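Local coordinates for protein esterase YbfF (Escherichia coli, PDB 3BF7) that probably hydrolyses ester or thioester bonds, as an alpha/beta hydrolase carrying a helical cap, at residues V34-L39 with V244-R249. The protein carries 1 engineered substitution. Residues are numbered along the deposited sequence; the frame is centred on the assembly and turned at random.
Sequences VLARDL and VLRAIR
With CG of D38 set anti to the backbone N (chi1 178°) and R249 extended from CG to NE, carboxylate and guanidinium meet between helices 33-39 and 241-253. R249 grips one oxygen side-on: NE lies 2.9 Å from D38 OD1, on its syn lone pair, while R249 NH2 reaches the same D38 OD1 at 3.0 Å from above the carboxylate plane. The two planes stand 61° apart, yet the oxygen stays near the guanidinium plane. R249 NH2 adds a weak hydrogen bond to D38 O and a salt bridge to D42. Arginine suits this place because its spread of N-H groups can serve several acceptors at once, while CD2 of L39 packs over one face. Replacing R249 with an alanine is likely to leave the carboxylates of D38 and D42 without their shared positive partner and to take the guanidinium from over CD2 of L39. Beneath the ion pair, L245 fits as a knob into the hole formed by V34, L35, D38 and L39; its CD1 comes 3.6 Å from D38 CB. Deeper still, branched leucine suits L35, since L35 CD2 packs 3.8 Å from L245 CG while L35 CD1 meets I248 CD1. L39 rests on strand 45-48, and V244 and I248 on strand 198-201; the axes of segments 34-39 and 244-249 cross at -51°, and both helices pack on one face of the central sheet, as in the alpha/beta hydrolase fold.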
loop_
_atom_site.group_PDB
_atom_site.type_symbol
_atom_site.label_atom_id
_atom_site.label_comp_id
_atom_site.label_asym_id
_atom_site.label_seq_id
_atom_site.Cartn_x
_atom_site.Cartn_y
_atom_site.Cartn_z
ATOM N N VAL A 34 7.035 -9.906 -0.707
ATOM C CA VAL A 34 8.432 -9.957 -1.115
ATOM C C VAL A 34 9.298 -9.174 -0.129
ATOM O O VAL A 34 10.445 -9.545 0.135
ATOM C CB VAL A 34 8.623 -9.405 -2.552
ATOM C CG1 VAL A 34 8.189 -7.946 -2.625
ATOM C CG2 VAL A 34 10.073 -9.562 -2.977
ATOM N N LEU A 35 8.752 -8.097 0.430
ATOM C CA LEU A 35 9.500 -7.308 1.402
ATOM C C LEU A 35 9.481 -8.017 2.756
ATOM O O LEU A 35 10.496 -8.072 3.451
ATOM C CB LEU A 35 8.898 -5.902 1.528
ATOM C CG LEU A 35 8.803 -5.087 0.233
ATOM C CD1 LEU A 35 8.261 -3.693 0.540
ATOM C CD2 LEU A 35 10.169 -4.999 -0.427
ATOM N N ALA A 36 8.328 -8.572 3.117
ATOM C CA ALA A 36 8.166 -9.279 4.382
ATOM C C ALA A 36 9.097 -10.479 4.512
ATOM O O ALA A 36 9.637 -10.741 5.589
ATOM C CB ALA A 36 6.720 -9.734 4.537
ATOM N N ARG A 37 9.282 -11.212 3.419
ATOM C CA ARG A 37 10.136 -12.390 3.449
ATOM C C ARG A 37 11.580 -12.058 3.809
ATOM O O ARG A 37 12.302 -12.899 4.345
ATOM C CB ARG A 37 10.062 -13.135 2.112
ATOM C CG ARG A 37 8.715 -13.821 1.889
ATOM C CD ARG A 37 8.742 -14.770 0.701
ATOM N NE ARG A 37 8.743 -14.083 -0.588
ATOM C CZ ARG A 37 7.665 -13.555 -1.161
ATOM N NH1 ARG A 37 6.482 -13.626 -0.563
ATOM N NH2 ARG A 37 7.768 -12.967 -2.345
ATOM N N ASP A 38 12.003 -10.832 3.524
ATOM C CA ASP A 38 13.360 -10.419 3.853
ATOM C C ASP A 38 13.411 -9.782 5.237
ATOM O O ASP A 38 14.288 -10.090 6.047
ATOM C CB ASP A 38 13.883 -9.429 2.806
ATOM C CG ASP A 38 15.275 -8.932 3.123
ATOM O OD1 ASP A 38 15.401 -7.986 3.927
ATOM O OD2 ASP A 38 16.245 -9.500 2.574
ATOM N N LEU A 39 12.454 -8.908 5.516
ATOM C CA LEU A 39 12.420 -8.210 6.792
ATOM C C LEU A 39 12.115 -9.091 8.005
ATOM O O LEU A 39 12.445 -8.723 9.130
ATOM C CB LEU A 39 11.429 -7.047 6.702
ATOM C CG LEU A 39 11.839 -5.982 5.674
ATOM C CD1 LEU A 39 10.678 -5.044 5.396
ATOM C CD2 LEU A 39 13.053 -5.211 6.187
ATOM N N VAL A 244 14.614 -1.951 -3.638
ATOM C CA VAL A 244 13.715 -1.387 -2.643
ATOM C C VAL A 244 14.191 -1.777 -1.245
ATOM O O VAL A 244 14.236 -0.939 -0.344
ATOM C CB VAL A 244 12.262 -1.873 -2.867
ATOM C CG1 VAL A 244 11.372 -1.444 -1.707
ATOM C CG2 VAL A 244 11.727 -1.292 -4.166
ATOM N N LEU A 245 14.562 -3.043 -1.068
ATOM C CA LEU A 245 15.040 -3.506 0.229
ATOM C C LEU A 245 16.353 -2.845 0.638
ATOM O O LEU A 245 16.559 -2.564 1.816
ATOM C CB LEU A 245 15.177 -5.032 0.235
ATOM C CG LEU A 245 13.841 -5.773 0.354
ATOM C CD1 LEU A 245 14.034 -7.234 -0.007
ATOM C CD2 LEU A 245 13.285 -5.626 1.767
ATOM N N ARG A 246 17.239 -2.587 -0.319
ATOM C CA ARG A 246 18.496 -1.924 0.020
ATOM C C ARG A 246 18.191 -0.528 0.569
ATOM O O ARG A 246 18.798 -0.087 1.545
ATOM C CB ARG A 246 19.410 -1.809 -1.209
ATOM C CG ARG A 246 20.003 -3.134 -1.679
ATOM C CD ARG A 246 21.247 -2.915 -2.538
ATOM N NE ARG A 246 20.958 -2.174 -3.762
ATOM C CZ ARG A 246 20.474 -2.714 -4.877
ATOM N NH1 ARG A 246 20.221 -4.015 -4.940
ATOM N NH2 ARG A 246 20.231 -1.946 -5.931
ATOM N N ALA A 247 17.239 0.160 -0.059
ATOM C CA ALA A 247 16.861 1.499 0.381
ATOM C C ALA A 247 16.205 1.441 1.757
ATOM O O ALA A 247 16.502 2.250 2.635
ATOM C CB ALA A 247 15.912 2.134 -0.633
ATOM N N ILE A 248 15.309 0.479 1.944
ATOM C CA ILE A 248 14.626 0.330 3.221
ATOM C C ILE A 248 15.612 0.064 4.353
ATOM O O ILE A 248 15.579 0.738 5.380
ATOM C CB ILE A 248 13.582 -0.817 3.164
ATOM C CG1 ILE A 248 12.403 -0.397 2.279
ATOM C CG2 ILE A 248 13.101 -1.172 4.570
ATOM C CD1 ILE A 248 11.400 -1.503 2.025
ATOM N N ARG A 249 16.504 -0.902 4.167
ATOM C CA ARG A 249 17.457 -1.224 5.217
ATOM C C ARG A 249 18.456 -0.109 5.507
ATOM O O ARG A 249 18.866 0.068 6.652
ATOM C CB ARG A 249 18.158 -2.548 4.908
ATOM C CG ARG A 249 17.237 -3.745 5.155
ATOM C CD ARG A 249 17.955 -5.069 5.013
ATOM N NE ARG A 249 17.116 -6.208 5.385
ATOM C CZ ARG A 249 16.745 -6.504 6.629
ATOM N NH1 ARG A 249 17.130 -5.744 7.645
ATOM N NH2 ARG A 249 16.007 -7.582 6.860
#